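Local structure of glutathione peroxidase (Trypanosoma cruzi, 3E0U) at residues Phe8-Ala13 with Lys104-Tyr109; Gly42-Ala47 with Phe88-Pro93; Ala114-Leu119 with Val141-Pro146; Ser131-Arg136 with Leu158-Gly163. The protein probably reduces hydroperoxides as a thioredoxin-fold peroxidase of the glutathione peroxidase family. All coordinates share one frame; numbering follows the deposited sequence.

Contact 1: Phe8-Ala13 with Lys104-Tyr109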
loop_
_atom_site.group_PDB
_atom_site.type_symbol
_atom_site.label_atom_id
_atom_site.label_comp_id
_atom_site.label_asym_id
_atom_site.label_seq_id
_atom_site.Cartn_x
_atom_site.Cartn_y
_atom_site.Cartn_z
ATOM N N PHE A 8 4.223 -13.366 2.970
ATOM C CA PHE A 8 3.550 -13.434 1.645
ATOM C C PHE A 8 4.503 -13.136 0.527
ATOM O O PHE A 8 5.533 -12.441 0.717
ATOM C CB PHE A 8 2.351 -12.495 1.551
ATOM C CG PHE A 8 1.393 -12.700 2.640
ATOM C CD1 PHE A 8 1.640 -12.168 3.877
ATOM C CD2 PHE A 8 0.384 -13.612 2.516
ATOM C CE1 PHE A 8 0.821 -12.440 4.943
ATOM C CE2 PHE A 8 -0.483 -13.822 3.555
ATOM C CZ PHE A 8 -0.216 -13.309 4.777
ATOM N N GLN A 9 4.187 -13.721 -0.624
ATOM C CA GLN A 9 5.011 -13.547 -1.784
ATOM C C GLN A 9 4.173 -12.843 -2.846
ATOM O O GLN A 9 3.013 -13.157 -3.039
ATOM C CB GLN A 9 5.458 -14.928 -2.259
ATOM C CG GLN A 9 6.915 -15.118 -2.360
ATOM C CD GLN A 9 7.475 -14.278 -3.406
ATOM O OE1 GLN A 9 6.825 -14.062 -4.424
ATOM N NE2 GLN A 9 8.651 -13.717 -3.162
ATOM N N VAL A 10 4.831 -12.078 -3.683
ATOM C CA VAL A 10 4.163 -11.236 -4.660
ATOM C C VAL A 10 5.041 -11.000 -5.872
ATOM O O VAL A 10 6.259 -11.105 -5.790
ATOM C CB VAL A 10 3.816 -9.919 -3.887
ATOM C CG1 VAL A 10 4.238 -8.668 -4.578
ATOM C CG2 VAL A 10 2.464 -9.960 -3.352
ATOM N N ASN A 11 4.439 -10.995 -7.057
ATOM C CA ASN A 11 5.161 -10.523 -8.220
ATOM C C ASN A 11 5.135 -8.989 -8.340
ATOM O O ASN A 11 4.232 -8.301 -7.750
ATOM C CB ASN A 11 4.667 -11.201 -9.496
ATOM C CG ASN A 11 4.887 -12.697 -9.450
ATOM O OD1 ASN A 11 5.969 -13.123 -9.069
ATOM N ND2 ASN A 11 3.819 -13.474 -9.609
ATOM N N ALA A 12 6.235 -8.494 -8.907
ATOM C CA ALA A 12 6.487 -7.115 -9.231
ATOM C C ALA A 12 5.897 -6.841 -10.615
ATOM O O ALA A 12 5.340 -7.734 -11.231
ATOM C CB ALA A 12 8.010 -6.864 -9.288
ATOM N N ALA A 13 6.036 -5.614 -11.101
ATOM C CA ALA A 13 5.488 -5.266 -12.394
ATOM C C ALA A 13 6.091 -6.117 -13.515
ATOM O O ALA A 13 5.325 -6.653 -14.313
ATOM C CB ALA A 13 5.644 -3.765 -12.700
ATOM N N LYS A 104 -10.434 -14.532 -5.328
ATOM C CA LYS A 104 -9.057 -14.533 -5.816
ATOM C C LYS A 104 -8.181 -13.405 -5.220
ATOM O O LYS A 104 -7.094 -13.155 -5.714
ATOM C CB LYS A 104 -8.996 -14.536 -7.361
ATOM C CG LYS A 104 -9.968 -15.496 -8.027
ATOM C CD LYS A 104 -9.506 -15.949 -9.433
ATOM C CE LYS A 104 -8.835 -14.806 -10.235
ATOM N NZ LYS A 104 -8.562 -15.209 -11.672
ATOM N N ALA A 105 -8.621 -12.781 -4.130
ATOM C CA ALA A 105 -7.855 -11.715 -3.500
ATOM C C ALA A 105 -6.470 -12.271 -3.182
ATOM O O ALA A 105 -6.322 -13.509 -3.123
ATOM C CB ALA A 105 -8.546 -11.271 -2.238
ATOM N N HIS A 106 -5.449 -11.400 -3.020
ATOM C CA HIS A 106 -4.107 -11.867 -2.592
ATOM C C HIS A 106 -4.133 -12.032 -1.079
ATOM O O HIS A 106 -4.754 -11.216 -0.420
ATOM C CB HIS A 106 -2.967 -10.936 -2.989
ATOM C CG HIS A 106 -1.615 -11.620 -2.998
ATOM N ND1 HIS A 106 -0.992 -12.068 -1.848
ATOM C CD2 HIS A 106 -0.783 -11.948 -4.019
ATOM C CE1 HIS A 106 0.139 -12.674 -2.158
ATOM N NE2 HIS A 106 0.305 -12.590 -3.463
ATOM N N PRO A 107 -3.658 -13.192 -0.551
ATOM C CA PRO A 107 -3.653 -13.430 0.878
ATOM C C PRO A 107 -2.957 -12.329 1.651
ATOM O O PRO A 107 -3.322 -12.065 2.816
ATOM C CB PRO A 107 -2.896 -14.764 0.997
ATOM C CG PRO A 107 -3.251 -15.458 -0.268
ATOM C CD PRO A 107 -3.167 -14.373 -1.289
ATOM N N LEU A 108 -2.122 -11.558 0.951
ATOM C CA LEU A 108 -1.424 -10.417 1.563
ATOM C C LEU A 108 -2.461 -9.407 1.906
ATOM O O LEU A 108 -2.501 -8.868 3.006
ATOM C CB LEU A 108 -0.387 -9.798 0.588
ATOM C CG LEU A 108 0.202 -8.522 1.196
ATOM C CD1 LEU A 108 0.855 -8.730 2.626
ATOM C CD2 LEU A 108 1.030 -7.832 0.218
ATOM N N TYR A 109 -3.372 -9.199 0.965
ATOM C CA TYR A 109 -4.514 -8.296 1.179
ATOM C C TYR A 109 -5.548 -8.827 2.127
ATOM O O TYR A 109 -6.079 -8.063 2.917
ATOM C CB TYR A 109 -5.129 -7.849 -0.132
ATOM C CG TYR A 109 -4.635 -6.451 -0.501
ATOM C CD1 TYR A 109 -3.422 -6.291 -1.161
ATOM C CD2 TYR A 109 -5.290 -5.294 -0.038
ATOM C CE1 TYR A 109 -2.909 -5.090 -1.369
ATOM C CE2 TYR A 109 -4.773 -4.023 -0.331
ATOM C CZ TYR A 109 -3.626 -3.950 -1.079
ATOM O OH TYR A 109 -3.037 -2.742 -1.458
#
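Phe8, His106 and Leu108 carry this contact, and the backbones come closest at the Phe8 and Leu108 CA atoms, 5.8 Å apart. One face of the Phe8 ring is packed against the first turn of helix 107-115. Leu108 CA sits over that face, 3.9 Å from the ring centroid and 19° off its normal, which makes this a CH-pi contact displaced toward the rim. The leucine adds its own branch, with CD1 lying 3.7 Å from Phe8 CD1, while Pro107 CB meets the far part of the ring at Phe8 CE2, 3.6 Å away.

His106 works at its edge and over a face. NE2 gives a weak hydrogen bond of 2.8 Å to Gln9 O, which lies near the ring plane, and the N-H...O angle of 121° is strongly bent. Val10 CG2 lies over one face of the same imidazole, 3.8 Å from its centroid, so that an apolar methyl covers a face while a backbone carbonyl sits at the edge. Val10 also touches Phe64 of strand 60-65, which places this part of the N-terminal segment close to the sheet.

The other ring nitrogen, ND1, accepts from Leu108 N, lying near the imidazole plane, although the modelled place of that backbone N is somewhat doubtful. Through ND1 His106 acts as the N-cap of helix 107-115, a helix of the thioredoxin fold, while NE2 ties the helix start to the N-terminal segment.

Contact 2: Gly42-Ala47 with Phe88-Pro93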
loop_
_atom_site.group_PDB
_atom_site.type_symbol
_atom_site.label_atom_id
_atom_site.label_comp_id
_atom_site.label_asym_id
_atom_site.label_seq_id
_atom_site.Cartn_x
_atom_site.Cartn_y
_atom_site.Cartn_z
ATOM N N GLY A 42 -4.693 13.955 -5.580
ATOM C CA GLY A 42 -5.076 13.301 -4.311
ATOM C C GLY A 42 -4.163 12.156 -3.853
ATOM O O GLY A 42 -2.964 12.318 -3.752
ATOM N N GLY A 43 -4.738 11.003 -3.537
ATOM C CA GLY A 43 -3.969 9.825 -3.114
ATOM C C GLY A 43 -2.592 9.666 -3.756
ATOM O O GLY A 43 -1.621 9.264 -3.080
ATOM N N TYR A 44 -2.511 10.012 -5.039
ATOM C CA TYR A 44 -1.299 9.832 -5.844
ATOM C C TYR A 44 -0.178 10.826 -5.433
ATOM O O TYR A 44 1.028 10.527 -5.514
ATOM C CB TYR A 44 -1.621 9.970 -7.332
ATOM C CG TYR A 44 -0.443 9.785 -8.244
ATOM C CD1 TYR A 44 -0.045 8.515 -8.638
ATOM C CD2 TYR A 44 0.300 10.869 -8.685
ATOM C CE1 TYR A 44 1.060 8.329 -9.459
ATOM C CE2 TYR A 44 1.443 10.693 -9.473
ATOM C CZ TYR A 44 1.796 9.425 -9.877
ATOM O OH TYR A 44 2.807 9.240 -10.809
ATOM N N GLU A 45 -0.606 12.036 -5.112
ATOM C CA GLU A 45 0.248 13.078 -4.660
ATOM C C GLU A 45 0.647 12.893 -3.191
ATOM O O GLU A 45 1.663 13.434 -2.785
ATOM C CB GLU A 45 -0.447 14.419 -4.881
ATOM C CG GLU A 45 -0.566 14.785 -6.364
ATOM C CD GLU A 45 -1.429 16.022 -6.607
ATOM O OE1 GLU A 45 -2.378 16.292 -5.811
ATOM O OE2 GLU A 45 -1.136 16.748 -7.591
ATOM N N THR A 46 -0.234 12.324 -2.366
ATOM C CA THR A 46 0.136 11.958 -0.990
ATOM C C THR A 46 1.186 10.850 -1.022
ATOM O O THR A 46 2.209 10.987 -0.372
ATOM C CB THR A 46 -1.071 11.496 -0.116
ATOM O OG1 THR A 46 -2.057 12.516 -0.150
ATOM C CG2 THR A 46 -0.674 11.298 1.345
ATOM N N ALA A 47 0.933 9.797 -1.808
ATOM C CA ALA A 47 1.844 8.674 -1.997
ATOM C C ALA A 47 3.266 9.120 -2.410
ATOM O O ALA A 47 4.253 8.753 -1.762
ATOM C CB ALA A 47 1.296 7.757 -3.005
ATOM N N PHE A 88 -0.745 3.084 -15.096
ATOM C CA PHE A 88 -0.170 3.694 -13.870
ATOM C C PHE A 88 1.377 3.873 -13.882
ATOM O O PHE A 88 2.116 2.980 -14.303
ATOM C CB PHE A 88 -0.666 2.931 -12.630
ATOM C CG PHE A 88 -0.242 3.530 -11.321
ATOM C CD1 PHE A 88 -0.962 4.563 -10.748
ATOM C CD2 PHE A 88 0.803 2.971 -10.604
ATOM C CE1 PHE A 88 -0.620 5.033 -9.498
ATOM C CE2 PHE A 88 1.229 3.508 -9.455
ATOM C CZ PHE A 88 0.477 4.464 -8.827
ATOM N N LYS A 89 1.832 5.084 -13.550
ATOM C CA LYS A 89 3.250 5.416 -13.497
ATOM C C LYS A 89 3.544 6.074 -12.178
ATOM O O LYS A 89 2.765 6.889 -11.679
ATOM C CB LYS A 89 3.701 6.364 -14.626
ATOM C CG LYS A 89 3.703 5.732 -15.977
ATOM C CD LYS A 89 5.002 5.942 -16.719
ATOM C CE LYS A 89 4.960 7.092 -17.725
ATOM N NZ LYS A 89 4.900 8.405 -17.013
ATOM N N ALA A 90 4.690 5.750 -11.612
ATOM C CA ALA A 90 5.078 6.349 -10.349
ATOM C C ALA A 90 6.558 6.159 -10.146
ATOM O O ALA A 90 7.163 5.341 -10.826
ATOM C CB ALA A 90 4.275 5.699 -9.193
ATOM N N ASP A 91 7.121 6.892 -9.195
ATOM C CA ASP A 91 8.542 6.771 -8.782
ATOM C C ASP A 91 8.753 5.586 -7.809
ATOM O O ASP A 91 9.853 5.061 -7.656
ATOM C CB ASP A 91 9.015 8.056 -8.111
ATOM C CG ASP A 91 9.105 9.210 -9.071
ATOM O OD1 ASP A 91 9.275 8.919 -10.285
ATOM O OD2 ASP A 91 9.125 10.398 -8.616
ATOM N N PHE A 92 7.700 5.196 -7.109
ATOM C CA PHE A 92 7.796 4.077 -6.212
ATOM C C PHE A 92 7.472 2.786 -6.971
ATOM O O PHE A 92 6.980 2.824 -8.115
ATOM C CB PHE A 92 6.910 4.286 -4.939
ATOM C CG PHE A 92 5.516 4.811 -5.231
ATOM C CD1 PHE A 92 4.535 3.976 -5.731
ATOM C CD2 PHE A 92 5.238 6.169 -5.147
ATOM C CE1 PHE A 92 3.289 4.484 -6.135
ATOM C CE2 PHE A 92 3.984 6.660 -5.503
ATOM C CZ PHE A 92 3.012 5.816 -6.009
ATOM N N PRO A 93 7.857 1.635 -6.382
ATOM C CA PRO A 93 7.612 0.248 -6.866
ATOM C C PRO A 93 6.140 -0.115 -7.193
ATOM O O PRO A 93 5.272 0.094 -6.369
ATOM C CB PRO A 93 8.095 -0.609 -5.698
ATOM C CG PRO A 93 9.238 0.291 -5.079
ATOM C CD PRO A 93 8.644 1.668 -5.127
#
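The nearest CA pairs are Tyr44 with Ala90, 8.5 Å apart, and Ala47 with Phe92, 8.6 Å apart. At such spacing the first turn of helix 43-54 and the irregular segment 88-93 meet through side chains. No backbone-to-backbone hydrogen bond joins them.

Tyr44 spans the gap. Its OH donates to Lys89 O at a modelled 2.5 Å, a length to be read with caution at 2.30 Å resolution. The C=O...donor angle is 139°, and the hydroxyl is tilted 33° from the carbonyl plane. Beside this bond, the rim of the ring meets Phe88: Tyr44 CD1 is 3.6 Å from Phe88 CE1, with the ring planes turned 86° to each other in an oblique pair. Ala90 CB reaches the hydroxyl end of the tyrosine more loosely.

One turn further along the helix, Ala47 CB rests 3.8 Å from Phe92 CE2. Ala90 CB in turn lies 3.4 Å above the plane of the Phe92 ring, offset toward its rim, while Phe92 also packs on Val61 and Ala63 of strand 60-65.

Phe88 touches Val33 and Ala63, side chains of two neighbouring strands, and its side chain is about 9 Å from that of Cys37, the predicted active-site residue. The contact thus joins the helix that follows this cysteine, a thioredoxin-fold feature, to a loop beside the probable peroxidatic site.

Contact 3: Ala114-Leu119 with Val141-Pro146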
loop_
_atom_site.group_PDB
_atom_site.type_symbol
_atom_site.label_atom_id
_atom_site.label_comp_id
_atom_site.label_asym_id
_atom_site.label_seq_id
_atom_site.Cartn_x
_atom_site.Cartn_y
_atom_site.Cartn_z
ATOM N N ALA A 114 -7.994 -8.165 7.061
ATOM C CA ALA A 114 -8.428 -8.856 8.274
ATOM C C ALA A 114 -7.788 -8.208 9.512
ATOM O O ALA A 114 -8.478 -7.880 10.454
ATOM C CB ALA A 114 -8.111 -10.359 8.181
ATOM N N THR A 115 -6.511 -7.848 9.445
ATOM C CA THR A 115 -5.864 -7.189 10.585
ATOM C C THR A 115 -6.555 -5.845 10.879
ATOM O O THR A 115 -6.891 -5.566 12.006
ATOM C CB THR A 115 -4.334 -6.993 10.349
ATOM O OG1 THR A 115 -3.738 -8.250 10.021
ATOM C CG2 THR A 115 -3.660 -6.437 11.591
ATOM N N ILE A 116 -6.810 -5.033 9.849
ATOM C CA ILE A 116 -7.512 -3.757 10.045
ATOM C C ILE A 116 -8.670 -3.574 9.046
ATOM O O ILE A 116 -8.438 -3.299 7.872
ATOM C CB ILE A 116 -6.525 -2.583 9.970
ATOM C CG1 ILE A 116 -5.308 -2.907 10.829
ATOM C CG2 ILE A 116 -7.175 -1.316 10.460
ATOM C CD1 ILE A 116 -4.062 -2.276 10.353
ATOM N N PRO A 117 -9.924 -3.806 9.491
ATOM C CA PRO A 117 -11.125 -3.624 8.632
ATOM C C PRO A 117 -11.656 -2.168 8.466
ATOM O O PRO A 117 -11.130 -1.228 9.079
ATOM C CB PRO A 117 -12.189 -4.514 9.309
ATOM C CG PRO A 117 -11.429 -5.332 10.333
ATOM C CD PRO A 117 -10.276 -4.467 10.760
ATOM N N GLY A 118 -12.534 -1.990 7.473
ATOM C CA GLY A 118 -13.211 -0.715 7.278
ATOM C C GLY A 118 -14.429 -0.789 8.193
ATOM O O GLY A 118 -15.568 -0.734 7.731
ATOM N N LEU A 119 -14.151 -0.862 9.504
ATOM C CA LEU A 119 -15.108 -1.243 10.535
ATOM C C LEU A 119 -15.882 -2.395 9.892
ATOM O O LEU A 119 -15.299 -3.496 9.634
ATOM C CB LEU A 119 -16.033 -0.086 10.944
ATOM C CG LEU A 119 -16.352 -0.144 12.451
ATOM C CD1 LEU A 119 -17.776 0.347 12.741
ATOM C CD2 LEU A 119 -16.184 -1.573 12.973
ATOM N N VAL A 141 -0.316 -1.630 10.944
ATOM C CA VAL A 141 -0.795 -0.907 12.121
ATOM C C VAL A 141 -1.801 0.212 11.829
ATOM O O VAL A 141 -2.290 0.828 12.739
ATOM C CB VAL A 141 0.400 -0.296 12.915
ATOM C CG1 VAL A 141 1.241 -1.402 13.565
ATOM C CG2 VAL A 141 1.266 0.623 12.031
ATOM N N GLU A 142 -2.182 0.421 10.576
ATOM C CA GLU A 142 -2.975 1.588 10.233
ATOM C C GLU A 142 -3.586 1.447 8.844
ATOM O O GLU A 142 -2.962 0.914 7.928
ATOM C CB GLU A 142 -2.044 2.809 10.261
ATOM C CG GLU A 142 -2.657 4.088 10.780
ATOM C CD GLU A 142 -3.152 3.956 12.215
ATOM O OE1 GLU A 142 -2.320 3.807 13.146
ATOM O OE2 GLU A 142 -4.379 4.028 12.407
ATOM N N ARG A 143 -4.843 1.817 8.696
ATOM C CA ARG A 143 -5.470 1.736 7.390
ATOM C C ARG A 143 -5.951 3.141 7.039
ATOM O O ARG A 143 -6.627 3.762 7.844
ATOM C CB ARG A 143 -6.639 0.782 7.443
ATOM C CG ARG A 143 -7.236 0.378 6.119
ATOM C CD ARG A 143 -8.539 -0.290 6.475
ATOM N NE ARG A 143 -9.420 -0.503 5.348
ATOM C CZ ARG A 143 -9.851 -1.704 4.952
ATOM N NH1 ARG A 143 -9.652 -2.795 5.729
ATOM N NH2 ARG A 143 -10.712 -1.765 3.919
ATOM N N PHE A 144 -5.472 3.712 5.931
ATOM C CA PHE A 144 -5.918 5.076 5.586
ATOM C C PHE A 144 -6.853 5.084 4.405
ATOM O O PHE A 144 -6.716 4.271 3.515
ATOM C CB PHE A 144 -4.743 6.008 5.281
ATOM C CG PHE A 144 -3.776 6.154 6.418
ATOM C CD1 PHE A 144 -2.660 5.330 6.507
ATOM C CD2 PHE A 144 -3.975 7.100 7.389
ATOM C CE1 PHE A 144 -1.701 5.553 7.460
ATOM C CE2 PHE A 144 -3.066 7.237 8.402
ATOM C CZ PHE A 144 -1.935 6.443 8.439
ATOM N N SER A 145 -7.777 6.036 4.403
ATOM C CA SER A 145 -8.657 6.279 3.283
ATOM C C SER A 145 -7.867 7.079 2.270
ATOM O O SER A 145 -6.818 7.621 2.608
ATOM C CB SER A 145 -9.822 7.111 3.766
ATOM O OG SER A 145 -9.337 8.047 4.697
ATOM N N PRO A 146 -8.326 7.085 1.001
ATOM C CA PRO A 146 -7.688 7.761 -0.141
ATOM C C PRO A 146 -7.534 9.267 0.042
ATOM O O PRO A 146 -6.664 9.889 -0.577
ATOM C CB PRO A 146 -8.638 7.489 -1.308
ATOM C CG PRO A 146 -9.831 6.806 -0.750
ATOM C CD PRO A 146 -9.503 6.286 0.613
#
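Ile116 and Arg143 join the C-terminal end of helix 107-115 to the edge strand 140-144 of the thioredoxin-fold sheet, in a contact at the protein surface. The touching parts, 116-118 and 141-143, run only 18° apart, and the CA atoms of Ile116 and Arg143 approach to 6.4 Å. Ile116 is the first residue after the helix to leave helical backbone angles.

The two main side chains slide past each other in opposite directions. Ile116 reaches the strand backbone with its CD1, 3.3 Å from Glu142 N, while its other branch, CG2, lies 3.7 Å from Arg143 CB. Arg143 sets off with CG anti to the backbone N and stays extended as far as NE, and its guanidinium lies beside Ile116 O and Gly118 N. Gly118, the centre of an inverse gamma turn, brings its N 3.5 Å above one face of the guanidinium, toward its rim; both groups are donors, so no hydrogen bond forms there.

Several acceptors grip the flat cation. Beyond these segments NH2 donates to Lys123 O and, weakly, to Ala124 O, and NE makes a weak hydrogen bond to a glycerol probably derived from the crystallisation liquor. Across the contact, Arg143 NH1 donates to Ile116 O at a modelled 2.5 Å, a short length whose exact value is uncertain, with an N-H...O angle of 153°; the nitrogen lies on a lone pair in the carbonyl plane, and the oxygen in the guanidinium plane.

Contact 4: Ser131-Arg136 with Leu158-Gly163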
loop_
_atom_site.group_PDB
_atom_site.type_symbol
_atom_site.label_atom_id
_atom_site.label_comp_id
_atom_site.label_asym_id
_atom_site.label_seq_id
_atom_site.Cartn_x
_atom_site.Cartn_y
_atom_site.Cartn_z
ATOM N N SER A 131 -4.647 2.902 1.733
ATOM C CA SER A 131 -3.317 2.460 2.134
ATOM C C SER A 131 -3.294 1.875 3.561
ATOM O O SER A 131 -4.216 2.106 4.402
ATOM C CB SER A 131 -2.254 3.567 1.976
ATOM O OG SER A 131 -2.481 4.700 2.815
ATOM N N PHE A 132 -2.254 1.107 3.786
ATOM C CA PHE A 132 -1.980 0.424 4.996
ATOM C C PHE A 132 -0.607 0.804 5.333
ATOM O O PHE A 132 0.258 0.710 4.538
ATOM C CB PHE A 132 -1.995 -1.079 4.781
ATOM C CG PHE A 132 -3.347 -1.651 4.598
ATOM C CD1 PHE A 132 -4.151 -1.908 5.672
ATOM C CD2 PHE A 132 -3.820 -1.929 3.366
ATOM C CE1 PHE A 132 -5.344 -2.406 5.501
ATOM C CE2 PHE A 132 -5.022 -2.401 3.215
ATOM C CZ PHE A 132 -5.782 -2.652 4.282
ATOM N N LEU A 133 -0.398 1.185 6.561
ATOM C CA LEU A 133 0.928 1.386 7.049
ATOM C C LEU A 133 1.507 0.186 7.745
ATOM O O LEU A 133 0.883 -0.432 8.537
ATOM C CB LEU A 133 0.957 2.603 7.932
ATOM C CG LEU A 133 2.230 2.994 8.621
ATOM C CD1 LEU A 133 3.180 3.576 7.701
ATOM C CD2 LEU A 133 1.865 3.944 9.690
ATOM N N ILE A 134 2.718 -0.141 7.385
ATOM C CA ILE A 134 3.352 -1.338 7.916
ATOM C C ILE A 134 4.512 -0.924 8.798
ATOM O O ILE A 134 5.242 0.000 8.449
ATOM C CB ILE A 134 3.916 -2.220 6.769
ATOM C CG1 ILE A 134 2.876 -2.375 5.605
ATOM C CG2 ILE A 134 4.452 -3.532 7.308
ATOM C CD1 ILE A 134 1.494 -2.884 6.032
ATOM N N ASP A 135 4.670 -1.584 9.953
ATOM C CA ASP A 135 5.796 -1.279 10.848
ATOM C C ASP A 135 7.109 -2.000 10.483
ATOM O O ASP A 135 7.206 -2.693 9.450
ATOM C CB ASP A 135 5.408 -1.434 12.348
ATOM C CG ASP A 135 5.163 -2.895 12.784
ATOM O OD1 ASP A 135 5.512 -3.866 12.070
ATOM O OD2 ASP A 135 4.699 -3.070 13.925
ATOM N N ARG A 136 8.149 -1.736 11.262
ATOM C CA ARG A 136 9.480 -2.316 11.046
ATOM C C ARG A 136 9.470 -3.857 11.073
ATOM O O ARG A 136 10.365 -4.502 10.518
ATOM C CB ARG A 136 10.436 -1.784 12.122
ATOM C CG ARG A 136 10.079 -2.288 13.518
ATOM C CD ARG A 136 10.943 -1.646 14.618
ATOM N NE ARG A 136 12.363 -2.001 14.507
ATOM C CZ ARG A 136 13.238 -1.292 13.757
ATOM N NH1 ARG A 136 12.848 -0.148 13.061
ATOM N NH2 ARG A 136 14.503 -1.717 13.713
ATOM N N LEU A 158 5.826 8.985 11.647
ATOM C CA LEU A 158 7.042 9.526 12.299
ATOM C C LEU A 158 7.528 8.802 13.589
ATOM O O LEU A 158 8.732 8.872 13.914
ATOM C CB LEU A 158 6.913 11.037 12.521
ATOM C CG LEU A 158 6.823 11.820 11.192
ATOM C CD1 LEU A 158 6.160 13.202 11.473
ATOM C CD2 LEU A 158 8.230 11.970 10.592
ATOM N N PRO A 159 6.597 8.257 14.406
ATOM C CA PRO A 159 7.073 7.358 15.469
ATOM C C PRO A 159 7.423 5.908 15.008
ATOM O O PRO A 159 7.614 5.046 15.876
ATOM C CB PRO A 159 5.898 7.317 16.472
ATOM C CG PRO A 159 4.930 8.358 16.037
ATOM C CD PRO A 159 5.164 8.574 14.558
ATOM N N LEU A 160 7.479 5.644 13.690
ATOM C CA LEU A 160 7.920 4.346 13.124
ATOM C C LEU A 160 9.298 4.435 12.426
ATOM O O LEU A 160 9.893 3.372 12.035
ATOM C CB LEU A 160 6.875 3.718 12.154
ATOM C CG LEU A 160 5.491 3.267 12.640
ATOM C CD1 LEU A 160 4.659 2.509 11.609
ATOM C CD2 LEU A 160 5.648 2.409 13.884
ATOM N N LEU A 161 9.750 5.643 12.122
ATOM C CA LEU A 161 11.046 5.870 11.490
ATOM C C LEU A 161 12.138 5.955 12.575
ATOM O O LEU A 161 12.889 6.948 12.673
ATOM C CB LEU A 161 10.998 7.176 10.705
ATOM C CG LEU A 161 10.143 7.244 9.433
ATOM C CD1 LEU A 161 9.704 8.686 9.145
ATOM C CD2 LEU A 161 10.943 6.677 8.276
ATOM N N GLY A 162 12.142 4.940 13.435
ATOM C CA GLY A 162 13.033 4.799 14.581
ATOM C C GLY A 162 12.582 3.479 15.164
ATOM O O GLY A 162 13.205 2.911 16.074
ATOM N N GLY A 163 11.466 2.986 14.603
ATOM C CA GLY A 163 10.882 1.679 14.893
ATOM C C GLY A 163 9.685 1.633 15.831
ATOM O O GLY A 163 8.684 0.973 15.548
#
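Leu133 and Leu160 reach toward each other tip to tip, with Leu133 CD2 3.7 Å from Leu160 CD1. Leu133 projects from strand 131-134, whereas Leu160 comes from the loop after helix 150-157. The same Leu160 CD1 methyl lies 4.0 Å from Asp135 CA, so it is set against both the end of the strand and the residue that follows. Leu160 CD2 is 4.1 Å from Asp135 CB. The carboxylate of Asp135 turns away from this apolar group, and its OD1 accepts from Val139 N and, weakly, from His137 N. Leu160 also packs on Pro27.

At the other end, Arg136 lies against Gly163. Its chain bends at chi3 (-65°), which sets NE, and both the aliphatic part and the cationic end come close to the glycine: Arg136 CD is 3.3 Å and NH1 3.2 Å from Gly163 CA. The guanidinium approaches that carbon obliquely. Because Gly163 has no CB, the arginine can lie this close; its positive phi of 101° is also one that glycine readily adopts.

Within the loop, Gly162 N and Gly163 N both bond weakly to Leu160 O, closing a tight turn, with Leu161 at the centre of an inverse gamma turn, that brings Gly163 to Arg136. Across the contact, by contrast, no hydrogen bond is made. Its chemistry therefore implies attachment by close fit, with leucine methyls packed at one end and arginine CD and NH1 set close against a glycine CA at the other, rather than by directional polar bonds.

How the contacts relate
Contact 3 is a surface contact, whereas contacts 1, 2 and 4 are partly buried. Contacts 1 and 3 use the two ends of helix 107-115, the first with a histidine cap and aromatic packing, the second with an arginine bound to a backbone carbonyl. Contacts 3 and 4 touch directly through neighbouring strands 140-144 and 131-134, where Glu142 O to Leu133 N, 2.9 Å, is a probable hydrogen bond. Contact 4, with no hydrogen bond across it, also meets contact 1, where Tyr109 CE2 lies 3.9 Å from Phe132 CE2. Contact 2, nested in sequence within contact 1, combines aromatic packing with a tyrosine-to-carbonyl hydrogen bond and lies across the chain's centre from contact 3.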